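Conserved hypothetical protein NMB0706 (Neisseria meningitidis, PDB 1RV9) is of unknown function but has an alpha-beta-beta-alpha fold and belongs to a family named for multi-copper polyphenol oxidoreductases (laccases). Local coordinates at residues A[110-115]-A[249-254]; A[116-121]-A[133-138]; A[121-126]-A[160-165]. All blocks are in the same frame, centred on the assembly; numbering follows the deposited sequence.

Contact 1: residues A[110-115]-A[249-254]; sequences ACAVMT and ASLIWL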
ATOM      1  N   ALA A 110      -6.153  10.908   7.656  1.00  6.60           N
ATOM      2  CA  ALA A 110      -6.182   9.876   6.629  1.00  6.62           C
ATOM      3  C   ALA A 110      -4.953   8.987   6.770  1.00  6.53           C
ATOM      4  O   ALA A 110      -3.837   9.479   6.988  1.00  6.72           O
ATOM      5  CB  ALA A 110      -6.201  10.515   5.237  1.00  5.49           C
ATOM      6  N   CYS A 111      -5.164   7.676   6.677  1.00  6.40           N
ATOM      7  CA  CYS A 111      -4.068   6.718   6.742  1.00  6.01           C
ATOM      8  C   CYS A 111      -3.523   6.644   5.328  1.00  6.32           C
ATOM      9  O   CYS A 111      -4.290   6.699   4.365  1.00  7.35           O
ATOM     10  CB  CYS A 111      -4.569   5.336   7.152  1.00  6.46           C
ATOM     11  SG  CYS A 111      -5.299   5.266   8.792  1.00  8.48           S
ATOM     12  N   ALA A 112      -2.209   6.512   5.191  1.00  6.62           N
ATOM     13  CA  ALA A 112      -1.624   6.464   3.865  1.00  6.75           C
ATOM     14  C   ALA A 112      -0.300   5.732   3.802  1.00  5.56           C
ATOM     15  O   ALA A 112       0.476   5.733   4.756  1.00  6.89           O
ATOM     16  CB  ALA A 112      -1.432   7.885   3.341  1.00 10.74           C
ATOM     17  N   VAL A 113      -0.069   5.083   2.667  1.00  5.80           N
ATOM     18  CA  VAL A 113       1.188   4.401   2.403  1.00  5.88           C
ATOM     19  C   VAL A 113       1.603   4.794   0.988  1.00  6.84           C
ATOM     20  O   VAL A 113       0.757   4.951   0.100  1.00  6.58           O
ATOM     21  CB  VAL A 113       1.077   2.860   2.540  1.00  8.50           C
ATOM     22  CG1 VAL A 113       0.841   2.499   3.998  1.00  6.87           C
ATOM     23  CG2 VAL A 113      -0.034   2.322   1.666  1.00  8.81           C
ATOM     24  N   MET A 114       2.905   4.978   0.793  1.00  5.67           N
ATOM     25  CA  MET A 114       3.464   5.387  -0.494  1.00  7.39           C
ATOM     26  C   MET A 114       4.175   4.217  -1.153  1.00  6.39           C
ATOM     27  O   MET A 114       4.912   3.490  -0.493  1.00  7.17           O
ATOM     28  CB  MET A 114       4.454   6.529  -0.277  1.00  7.70           C
ATOM     29  CG  MET A 114       3.831   7.764   0.340  1.00  9.77           C
ATOM     30  SD  MET A 114       5.093   8.940   0.848  1.00 12.81           S
ATOM     31  CE  MET A 114       5.486   8.319   2.465  1.00 12.96           C
ATOM     32  N   THR A 115       3.976   4.054  -2.458  1.00  6.50           N
ATOM     33  CA  THR A 115       4.585   2.938  -3.174  1.00  6.10           C
ATOM     34  C   THR A 115       4.908   3.243  -4.634  1.00  6.94           C
ATOM     35  O   THR A 115       4.460   4.243  -5.191  1.00  6.51           O
ATOM     36  CB  THR A 115       3.637   1.715  -3.179  1.00  6.89           C
ATOM     37  OG1 THR A 115       2.465   2.033  -3.939  1.00  7.09           O
ATOM     38  CG2 THR A 115       3.216   1.345  -1.763  1.00  8.64           C
ATOM     39  N   ALA A 249       0.316   7.094  -3.767  1.00  6.96           N
ATOM     40  CA  ALA A 249      -0.098   6.665  -2.439  1.00  6.79           C
ATOM     41  C   ALA A 249      -1.498   6.104  -2.426  1.00  7.13           C
ATOM     42  O   ALA A 249      -2.302   6.383  -3.310  1.00  7.59           O
ATOM     43  CB  ALA A 249      -0.010   7.825  -1.473  1.00  8.17           C
ATOM     44  N   SER A 250      -1.765   5.285  -1.418  1.00  5.91           N
ATOM     45  CA  SER A 250      -3.084   4.708  -1.231  1.00  5.91           C
ATOM     46  C   SER A 250      -3.520   5.230   0.123  1.00  4.51           C
ATOM     47  O   SER A 250      -2.856   4.986   1.143  1.00  5.72           O
ATOM     48  CB  SER A 250      -3.013   3.182  -1.249  1.00  6.75           C
ATOM     49  OG  SER A 250      -2.623   2.739  -2.538  1.00  7.93           O
ATOM     50  N   LEU A 251      -4.621   5.975   0.117  1.00  4.70           N
ATOM     51  CA  LEU A 251      -5.150   6.598   1.322  1.00  4.67           C
ATOM     52  C   LEU A 251      -6.543   6.111   1.659  1.00  5.07           C
ATOM     53  O   LEU A 251      -7.318   5.742   0.778  1.00  5.47           O
ATOM     54  CB  LEU A 251      -5.197   8.123   1.156  1.00  6.91           C
ATOM     55  CG  LEU A 251      -3.909   8.873   0.812  1.00  9.32           C
ATOM     56  CD1 LEU A 251      -3.581   8.693  -0.662  1.00 11.96           C
ATOM     57  CD2 LEU A 251      -4.101  10.352   1.128  1.00 11.07           C
ATOM     58  N   ILE A 252      -6.854   6.131   2.947  1.00  4.81           N
ATOM     59  CA  ILE A 252      -8.166   5.720   3.414  1.00  5.55           C
ATOM     60  C   ILE A 252      -8.517   6.518   4.662  1.00  5.92           C
ATOM     61  O   ILE A 252      -7.654   6.823   5.488  1.00  5.95           O
ATOM     62  CB  ILE A 252      -8.205   4.194   3.708  1.00  5.73           C
ATOM     63  CG1 ILE A 252      -9.632   3.765   4.053  1.00  6.19           C
ATOM     64  CG2 ILE A 252      -7.246   3.841   4.842  1.00  6.20           C
ATOM     65  CD1 ILE A 252      -9.812   2.260   4.066  1.00  6.25           C
ATOM     66  N   TRP A 253      -9.784   6.890   4.780  1.00  6.31           N
ATOM     67  CA  TRP A 253     -10.220   7.637   5.943  1.00  6.21           C
ATOM     68  C   TRP A 253     -11.703   7.467   6.181  1.00  6.68           C
ATOM     69  O   TRP A 253     -12.433   6.989   5.312  1.00  6.80           O
ATOM     70  CB  TRP A 253      -9.876   9.127   5.789  1.00  6.97           C
ATOM     71  CG  TRP A 253     -10.584   9.856   4.666  1.00  6.98           C
ATOM     72  CD1 TRP A 253     -11.700  10.640   4.765  1.00  6.97           C
ATOM     73  CD2 TRP A 253     -10.181   9.904   3.292  1.00  5.99           C
ATOM     74  NE1 TRP A 253     -12.014  11.179   3.537  1.00  6.89           N
ATOM     75  CE2 TRP A 253     -11.100  10.740   2.615  1.00  6.31           C
ATOM     76  CE3 TRP A 253      -9.137   9.319   2.565  1.00  7.22           C
ATOM     77  CZ2 TRP A 253     -10.996  11.013   1.245  1.00  7.62           C
ATOM     78  CZ3 TRP A 253      -9.034   9.587   1.202  1.00  6.70           C
ATOM     79  CH2 TRP A 253      -9.963  10.426   0.557  1.00  8.37           C
ATOM     80  N   LEU A 254     -12.122   7.824   7.388  1.00  7.46           N
ATOM     81  CA  LEU A 254     -13.522   7.765   7.773  1.00  8.55           C
ATOM     82  C   LEU A 254     -14.077   9.169   7.592  1.00 11.98           C
ATOM     83  O   LEU A 254     -13.444  10.155   7.976  1.00 11.09           O
ATOM     84  CB  LEU A 254     -13.660   7.344   9.236  1.00  9.22           C
ATOM     85  CG  LEU A 254     -13.282   5.902   9.557  1.00 10.36           C
ATOM     86  CD1 LEU A 254     -13.105   5.742  11.061  1.00 10.68           C
ATOM     87  CD2 LEU A 254     -14.367   4.961   9.025  1.00  9.51           C
TER
HETATM   88  O   HOH W   1       0.021   3.388  -3.620  1.00 14.27           O

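Contact 2: residues A[116-121]-A[133-138]; sequences ADCLPV and AAHAGW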
ATOM      1  N   ALA A 116       5.684   2.347  -5.236  1.00  7.35           N
ATOM      2  CA  ALA A 116       6.068   2.411  -6.643  1.00  7.39           C
ATOM      3  C   ALA A 116       6.524   0.997  -7.009  1.00  7.74           C
ATOM      4  O   ALA A 116       7.638   0.796  -7.486  1.00  7.62           O
ATOM      5  CB  ALA A 116       7.201   3.416  -6.860  1.00  6.54           C
ATOM      6  N   ASP A 117       5.635   0.033  -6.744  1.00  6.41           N
ATOM      7  CA  ASP A 117       5.815  -1.407  -6.993  1.00  7.90           C
ATOM      8  C   ASP A 117       5.371  -2.216  -5.778  1.00  7.52           C
ATOM      9  O   ASP A 117       4.676  -3.222  -5.912  1.00  7.00           O
ATOM     10  CB  ASP A 117       7.271  -1.787  -7.303  1.00  8.80           C
ATOM     11  CG  ASP A 117       7.650  -1.573  -8.765  1.00  8.99           C
ATOM     12  OD1 ASP A 117       6.770  -1.258  -9.596  1.00  8.97           O
ATOM     13  OD2 ASP A 117       8.848  -1.728  -9.078  1.00  8.94           O
ATOM     14  N   CYS A 118       5.780  -1.785  -4.588  1.00  7.86           N
ATOM     15  CA  CYS A 118       5.401  -2.513  -3.382  1.00  7.79           C
ATOM     16  C   CYS A 118       3.889  -2.503  -3.216  1.00  7.17           C
ATOM     17  O   CYS A 118       3.200  -1.610  -3.703  1.00  7.63           O
ATOM     18  CB  CYS A 118       6.086  -1.920  -2.151  1.00  7.84           C
ATOM     19  SG  CYS A 118       7.867  -2.247  -2.107  1.00 12.84           S
ATOM     20  N   LEU A 119       3.371  -3.499  -2.510  1.00  6.63           N
ATOM     21  CA  LEU A 119       1.934  -3.627  -2.335  1.00  6.84           C
ATOM     22  C   LEU A 119       1.276  -2.779  -1.254  1.00  5.67           C
ATOM     23  O   LEU A 119       1.638  -2.870  -0.084  1.00  6.62           O
ATOM     24  CB  LEU A 119       1.587  -5.093  -2.069  1.00  7.17           C
ATOM     25  CG  LEU A 119       0.110  -5.395  -1.817  1.00  9.36           C
ATOM     26  CD1 LEU A 119      -0.683  -5.226  -3.111  1.00  9.82           C
ATOM     27  CD2 LEU A 119      -0.029  -6.816  -1.280  1.00  8.01           C
ATOM     28  N   PRO A 120       0.308  -1.929  -1.640  1.00  7.96           N
ATOM     29  CA  PRO A 120      -0.390  -1.098  -0.659  1.00  7.47           C
ATOM     30  C   PRO A 120      -1.646  -1.883  -0.284  1.00  6.71           C
ATOM     31  O   PRO A 120      -2.320  -2.422  -1.162  1.00  7.66           O
ATOM     32  CB  PRO A 120      -0.758   0.173  -1.438  1.00  8.13           C
ATOM     33  CG  PRO A 120      -0.267  -0.056  -2.868  1.00 10.11           C
ATOM     34  CD  PRO A 120      -0.052  -1.534  -3.012  1.00  7.99           C
ATOM     35  N   VAL A 121      -1.954  -1.977   1.003  1.00  6.17           N
ATOM     36  CA  VAL A 121      -3.164  -2.686   1.415  1.00  6.72           C
ATOM     37  C   VAL A 121      -3.998  -1.788   2.320  1.00  5.96           C
ATOM     38  O   VAL A 121      -3.502  -1.268   3.320  1.00  6.50           O
ATOM     39  CB  VAL A 121      -2.844  -3.994   2.173  1.00  6.10           C
ATOM     40  CG1 VAL A 121      -4.147  -4.735   2.507  1.00  5.06           C
ATOM     41  CG2 VAL A 121      -1.939  -4.873   1.329  1.00  6.49           C
ATOM     42  N   ALA A 133      -4.051   1.446   6.646  1.00  5.07           N
ATOM     43  CA  ALA A 133      -3.277   1.355   5.417  1.00  6.41           C
ATOM     44  C   ALA A 133      -1.951   0.706   5.789  1.00  6.22           C
ATOM     45  O   ALA A 133      -1.330   1.091   6.780  1.00  6.51           O
ATOM     46  CB  ALA A 133      -3.035   2.746   4.836  1.00  6.32           C
ATOM     47  N   ALA A 134      -1.528  -0.284   5.008  1.00  5.14           N
ATOM     48  CA  ALA A 134      -0.276  -0.976   5.271  1.00  5.83           C
ATOM     49  C   ALA A 134       0.616  -1.029   4.035  1.00  6.51           C
ATOM     50  O   ALA A 134       0.143  -1.233   2.915  1.00  6.07           O
ATOM     51  CB  ALA A 134      -0.555  -2.396   5.768  1.00  6.14           C
ATOM     52  N   HIS A 135       1.911  -0.829   4.263  1.00  6.28           N
ATOM     53  CA  HIS A 135       2.927  -0.864   3.216  1.00  7.51           C
ATOM     54  C   HIS A 135       3.483  -2.282   3.214  1.00  7.92           C
ATOM     55  O   HIS A 135       4.205  -2.679   4.136  1.00  7.61           O
ATOM     56  CB  HIS A 135       4.034   0.139   3.545  1.00  5.83           C
ATOM     57  CG  HIS A 135       5.228   0.048   2.646  1.00  7.21           C
ATOM     58  ND1 HIS A 135       6.518   0.036   3.130  1.00  7.67           N
ATOM     59  CD2 HIS A 135       5.331  -0.003   1.296  1.00  9.35           C
ATOM     60  CE1 HIS A 135       7.366  -0.019   2.118  1.00  8.70           C
ATOM     61  NE2 HIS A 135       6.672  -0.042   0.994  1.00  9.81           N
ATOM     62  N   ALA A 136       3.146  -3.038   2.175  1.00  7.24           N
ATOM     63  CA  ALA A 136       3.578  -4.421   2.080  1.00  9.07           C
ATOM     64  C   ALA A 136       4.584  -4.739   0.987  1.00  9.76           C
ATOM     65  O   ALA A 136       4.218  -5.258  -0.071  1.00  9.41           O
ATOM     66  CB  ALA A 136       2.350  -5.334   1.943  1.00  8.42           C
ATOM     67  N   GLY A 137       5.846  -4.401   1.237  1.00  9.59           N
ATOM     68  CA  GLY A 137       6.899  -4.753   0.304  1.00  8.92           C
ATOM     69  C   GLY A 137       7.084  -6.224   0.633  1.00  8.37           C
ATOM     70  O   GLY A 137       6.411  -6.720   1.541  1.00  8.74           O
ATOM     71  N   TRP A 138       7.968  -6.942  -0.049  1.00  8.92           N
ATOM     72  CA  TRP A 138       8.103  -8.356   0.278  1.00  9.34           C
ATOM     73  C   TRP A 138       8.607  -8.581   1.700  1.00  9.00           C
ATOM     74  O   TRP A 138       8.208  -9.539   2.350  1.00  8.85           O
ATOM     75  CB  TRP A 138       9.000  -9.091  -0.731  1.00  9.37           C
ATOM     76  CG  TRP A 138      10.473  -8.834  -0.612  1.00 11.78           C
ATOM     77  CD1 TRP A 138      11.201  -7.884  -1.271  1.00 13.07           C
ATOM     78  CD2 TRP A 138      11.404  -9.572   0.186  1.00 12.06           C
ATOM     79  NE1 TRP A 138      12.529  -7.988  -0.935  1.00 13.54           N
ATOM     80  CE2 TRP A 138      12.682  -9.013  -0.040  1.00 13.39           C
ATOM     81  CE3 TRP A 138      11.283 -10.648   1.076  1.00 13.17           C
ATOM     82  CZ2 TRP A 138      13.835  -9.502   0.586  1.00 14.58           C
ATOM     83  CZ3 TRP A 138      12.427 -11.133   1.698  1.00 13.39           C
ATOM     84  CH2 TRP A 138      13.688 -10.557   1.451  1.00 14.75           C
TER

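Contact 3: residues A[121-126]-A[160-165]; sequences VLFCDR and MMAYLG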
ATOM      1  N   VAL A 121      -1.954  -1.977   1.003  1.00  6.17           N
ATOM      2  CA  VAL A 121      -3.164  -2.686   1.415  1.00  6.72           C
ATOM      3  C   VAL A 121      -3.998  -1.788   2.320  1.00  5.96           C
ATOM      4  O   VAL A 121      -3.502  -1.268   3.320  1.00  6.50           O
ATOM      5  CB  VAL A 121      -2.844  -3.994   2.173  1.00  6.10           C
ATOM      6  CG1 VAL A 121      -4.147  -4.735   2.507  1.00  5.06           C
ATOM      7  CG2 VAL A 121      -1.939  -4.873   1.329  1.00  6.49           C
ATOM      8  N   LEU A 122      -5.262  -1.589   1.955  1.00  6.79           N
ATOM      9  CA  LEU A 122      -6.161  -0.765   2.756  1.00  6.72           C
ATOM     10  C   LEU A 122      -7.136  -1.689   3.469  1.00  7.40           C
ATOM     11  O   LEU A 122      -7.490  -2.739   2.936  1.00  8.98           O
ATOM     12  CB  LEU A 122      -6.940   0.203   1.869  1.00  6.26           C
ATOM     13  CG  LEU A 122      -6.106   1.134   0.984  1.00  6.47           C
ATOM     14  CD1 LEU A 122      -7.052   2.047   0.209  1.00  7.87           C
ATOM     15  CD2 LEU A 122      -5.147   1.956   1.840  1.00  8.37           C
ATOM     16  N   PHE A 123      -7.565  -1.295   4.667  1.00  6.42           N
ATOM     17  CA  PHE A 123      -8.494  -2.099   5.466  1.00  6.66           C
ATOM     18  C   PHE A 123      -9.630  -1.260   6.034  1.00  7.54           C
ATOM     19  O   PHE A 123      -9.466  -0.073   6.301  1.00  6.86           O
ATOM     20  CB  PHE A 123      -7.787  -2.704   6.685  1.00  7.56           C
ATOM     21  CG  PHE A 123      -6.676  -3.659   6.366  1.00  8.14           C
ATOM     22  CD1 PHE A 123      -6.900  -5.033   6.363  1.00 10.80           C
ATOM     23  CD2 PHE A 123      -5.382  -3.192   6.154  1.00  8.74           C
ATOM     24  CE1 PHE A 123      -5.848  -5.929   6.162  1.00 10.42           C
ATOM     25  CE2 PHE A 123      -4.326  -4.078   5.951  1.00 10.52           C
ATOM     26  CZ  PHE A 123      -4.560  -5.450   5.957  1.00 10.34           C
ATOM     27  N   CYS A 124     -10.778  -1.896   6.242  1.00  7.21           N
ATOM     28  CA  CYS A 124     -11.913  -1.233   6.877  1.00  7.62           C
ATOM     29  C   CYS A 124     -12.857  -2.342   7.316  1.00  8.83           C
ATOM     30  O   CYS A 124     -12.688  -3.489   6.909  1.00  9.35           O
ATOM     31  CB  CYS A 124     -12.629  -0.272   5.918  1.00  8.11           C
ATOM     32  SG  CYS A 124     -13.803  -1.014   4.749  1.00  8.08           S
ATOM     33  N   ASP A 125     -13.815  -2.011   8.173  1.00  9.79           N
ATOM     34  CA  ASP A 125     -14.795  -3.004   8.600  1.00 10.44           C
ATOM     35  C   ASP A 125     -16.120  -2.666   7.919  1.00 11.35           C
ATOM     36  O   ASP A 125     -16.321  -1.538   7.461  1.00 10.80           O
ATOM     37  CB  ASP A 125     -14.920  -3.036  10.134  1.00 11.17           C
ATOM     38  CG  ASP A 125     -15.392  -1.726  10.726  1.00 13.46           C
ATOM     39  OD1 ASP A 125     -15.078  -0.659  10.163  1.00 10.37           O
ATOM     40  OD2 ASP A 125     -16.068  -1.767  11.780  1.00 14.95           O
ATOM     41  N   ARG A 126     -17.008  -3.649   7.827  1.00 10.80           N
ATOM     42  CA  ARG A 126     -18.299  -3.468   7.161  1.00 12.23           C
ATOM     43  C   ARG A 126     -19.135  -2.321   7.717  1.00 12.21           C
ATOM     44  O   ARG A 126     -19.840  -1.644   6.965  1.00 12.19           O
ATOM     45  CB  ARG A 126     -19.108  -4.768   7.237  1.00 13.64           C
ATOM     46  CG  ARG A 126     -18.414  -5.978   6.624  1.00 17.82           C
ATOM     47  CD  ARG A 126     -18.544  -6.034   5.103  1.00 22.28           C
ATOM     48  NE  ARG A 126     -17.737  -7.121   4.548  1.00 25.03           N
ATOM     49  CZ  ARG A 126     -17.785  -7.535   3.283  1.00 25.73           C
ATOM     50  NH1 ARG A 126     -18.612  -6.960   2.418  1.00 25.74           N
ATOM     51  NH2 ARG A 126     -16.999  -8.525   2.880  1.00 26.89           N
ATOM     52  N   MET A 160     -13.879  -7.559   8.529  1.00 13.55           N
ATOM     53  CA  MET A 160     -12.896  -6.751   7.815  1.00 12.93           C
ATOM     54  C   MET A 160     -12.866  -7.042   6.328  1.00 12.05           C
ATOM     55  O   MET A 160     -13.189  -8.141   5.878  1.00 13.08           O
ATOM     56  CB  MET A 160     -11.482  -7.011   8.327  1.00 14.38           C
ATOM     57  CG  MET A 160     -11.162  -6.514   9.706  1.00 15.82           C
ATOM     58  SD  MET A 160      -9.412  -6.832   9.989  1.00 18.39           S
ATOM     59  CE  MET A 160      -9.238  -6.270  11.669  1.00 21.02           C
ATOM     60  N   MET A 161     -12.465  -6.039   5.562  1.00 10.59           N
ATOM     61  CA  MET A 161     -12.304  -6.207   4.135  1.00 10.83           C
ATOM     62  C   MET A 161     -10.984  -5.519   3.818  1.00 10.77           C
ATOM     63  O   MET A 161     -10.626  -4.526   4.453  1.00  9.06           O
ATOM     64  CB  MET A 161     -13.472  -5.597   3.347  1.00 14.91           C
ATOM     65  CG  MET A 161     -13.660  -4.108   3.469  1.00 15.95           C
ATOM     66  SD  MET A 161     -15.120  -3.580   2.527  1.00 22.05           S
ATOM     67  CE  MET A 161     -16.366  -3.879   3.685  1.00 16.51           C
ATOM     68  N   ALA A 162     -10.248  -6.079   2.869  1.00  9.90           N
ATOM     69  CA  ALA A 162      -8.956  -5.527   2.488  1.00  9.51           C
ATOM     70  C   ALA A 162      -8.928  -5.214   1.007  1.00 10.49           C
ATOM     71  O   ALA A 162      -9.531  -5.924   0.200  1.00 10.49           O
ATOM     72  CB  ALA A 162      -7.847  -6.515   2.831  1.00  9.21           C
ATOM     73  N   TYR A 163      -8.235  -4.140   0.651  1.00  7.80           N
ATOM     74  CA  TYR A 163      -8.122  -3.753  -0.743  1.00  7.94           C
ATOM     75  C   TYR A 163      -6.663  -3.810  -1.158  1.00  8.50           C
ATOM     76  O   TYR A 163      -5.799  -3.213  -0.512  1.00  8.68           O
ATOM     77  CB  TYR A 163      -8.654  -2.336  -0.958  1.00  9.80           C
ATOM     78  CG  TYR A 163      -8.652  -1.911  -2.407  1.00 12.67           C
ATOM     79  CD1 TYR A 163      -9.583  -2.428  -3.306  1.00 16.70           C
ATOM     80  CD2 TYR A 163      -7.708  -1.002  -2.883  1.00 15.15           C
ATOM     81  CE1 TYR A 163      -9.573  -2.051  -4.649  1.00 17.41           C
ATOM     82  CE2 TYR A 163      -7.689  -0.619  -4.218  1.00 18.30           C
ATOM     83  CZ  TYR A 163      -8.622  -1.144  -5.094  1.00 18.32           C
ATOM     84  OH  TYR A 163      -8.604  -0.756  -6.416  1.00 23.74           O
ATOM     85  N   LEU A 164      -6.391  -4.543  -2.230  1.00  7.60           N
ATOM     86  CA  LEU A 164      -5.035  -4.660  -2.742  1.00  8.01           C
ATOM     87  C   LEU A 164      -4.850  -3.544  -3.766  1.00  7.66           C
ATOM     88  O   LEU A 164      -5.454  -3.562  -4.841  1.00  8.73           O
ATOM     89  CB  LEU A 164      -4.831  -6.026  -3.400  1.00  7.88           C
ATOM     90  CG  LEU A 164      -5.170  -7.227  -2.512  1.00  9.70           C
ATOM     91  CD1 LEU A 164      -4.910  -8.515  -3.290  1.00  9.81           C
ATOM     92  CD2 LEU A 164      -4.341  -7.192  -1.234  1.00  9.82           C
ATOM     93  N   GLY A 165      -4.016  -2.571  -3.413  1.00  7.36           N
ATOM     94  CA  GLY A 165      -3.763  -1.445  -4.290  1.00  7.60           C
ATOM     95  C   GLY A 165      -2.842  -1.782  -5.445  1.00  7.94           C
ATOM     96  O   GLY A 165      -2.409  -2.924  -5.586  1.00  8.31           O
TER
HETATM   97  O   HOH W   2     -15.829  -8.816   5.478  1.00 19.01           O

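Contact 1: residues A[110-115]-A[249-254]
Cys111 and Ile252 face each other as a hydrogen-bonded pair in the antiparallel strands 110-115 and 249-254, whose axes approach to 4.6 Å. Cys111 N donates to Ile252 O at 2.9 Å, and Ile252 N returns a bond to Cys111 O. Two residues along, Val113 and Ser250 repeat the exchange, with Ser250 N to Val113 O at 3.0 Å. Between these pairs the strands draw close at Ala112 and Leu251, where Leu251 CA points its hydrogen at Cys111 O, 3.2 Å away.

The side chain of Ile252 can be followed outward. CB starts on the face shared with Cys111, Val113 and Ser250. CG2, between the backbone N and the carbonyl carbon, turns to the partner strand and rests 3.8 Å from Cys111 CB. CG1 stands anti to the backbone N (chi1 -174°) and leads off from strand 110-115; CD1 at the tip meets Phe123 O of the second sheet. Strand 28-33 touches the same side chain through Val28 and Thr30.

Polar groups close the far end of this face. Ser250 OG lies 2.9 Å from a water that donates to Thr115 OG1, so the two hydroxyls are bridged beside the packed Pro120.

On the reverse face, Leu251 CG sits 3.7 Å from Ala112 CB, and Met114 CG reaches Ala249 CB. Beyond the alanines, Leu251 touches Val67 and Val71 of helix 57-71, and Met114 touches Arg64 of the same helix. One face to a helix and the other to a second sheet: these two strands belong to one inner layer of an alpha-beta-beta-alpha sandwich.

Contact 2: residues A[116-121]-A[133-138]
The imidazole of His135 meets Cys118 obliquely. Cys118 CB comes within 3.7 Å of His135 NE2, and Cys118 SG stands 5.0 Å from the centroid of the His135 ring, 66° off the ring normal. The ring of His82 packs edge-to-face with that of His135, while Asp100 OD1 is hydrogen-bonded to His135 ND1. With CG anti to the backbone N (chi1 172°), the ring is carried towards Cys118, and a sulfate ion, probably from the crystallisation liquor, lies about 4 Å from this side chain at the nearest atoms.

Cys118 SG is also held close to the main chain, 3.6 Å from Gly137 CA. Gly137 is the N-cap of the helix that begins at Trp138, so the thiol sits beside the start of that helix.

Behind these groups runs an antiparallel hairpin. Ala136 N donates to Leu119 O at 2.7 Å. The return bond, Leu119 N to Ala136 O at 3.1 Å, is more bent, its donor 59° out of the carbonyl plane. Val121 and Ala134 exchange straighter bonds, with Ala134 N to Val121 O at 2.8 Å. On the face opposite His135, Leu119 CB packs 4.1 Å from Ala136 CB, and Val121 and Ala134 are covered by helix 145-153.

Cysteine just before one strand, histidine on its neighbour and aspartate beyond give the geometry of a Cys-His-Asp triad, consistent with a possible active site in this CNF1/YfiH-like fold.

Contact 3: residues A[121-126]-A[160-165]
Phe123 packs its CE1 3.9 Å from Ala162 CB at the apolar centre of two antiparallel strands, 121-125 and 160-164, in one of the two inner sheets of the alpha-beta-beta-alpha sandwich. Beside it, Val121 CG1 touches Ala162 CB, and Val121 CG2 reaches Leu164 CD2. Helices 145-153 and 206-217 cover this face, both of them touching Phe123.

Backbone bonds at Leu122 with Tyr163 and at Cys124 with Met161 fix the register. Tyr163 N lies 2.8 Å from Leu122 O, and Met161 N 2.9 Å from Cys124 O.

The face carrying Leu122, Cys124, Met161 and Tyr163 leads outward to the polar edge. Cys124 SG presses against Met161 CG at 3.4 Å and also meets SD, a tight fit between two sulfur-bearing side chains. Met161 then bends at its last torsion (chi3 84°), which brings its methyl over one face of the Arg126 guanidinium, with Met161 CE 3.4 Å from Arg126 CD. The two side chains cross obliquely, the methionine laid against the aliphatic part of the arginine as well as its charged plane.

At the end of the strand, Asp125 OD1 accepts from Thr129 N and Ala130 N in the hairpin turn. Arg126 reaches back across the strands through one water: Arg126 NE donates to it at 2.7 Å, and the water donates to Met160 O at 2.8 Å.

Strand 110-115 is the first of these segments along the chain, and its partner in contact 1 follows after 133 intervening residues, near the C terminus. Contacts 2 and 3 both nest within that long loop. Contact 2 closes the short hairpin between strands 119-125 and 131-136; contact 3 brings in strand 160-164 on the other side of 119-125, after two helices. Their segments alternate along the chain, so the two contacts cross, sharing Val121 and one sheet. Contact 1 belongs to the other sheet. The sheets meet where Val113 CG1 packs on the backbone of Ala134 and His135, and where Leu122 CD1 lies against Leu251 O.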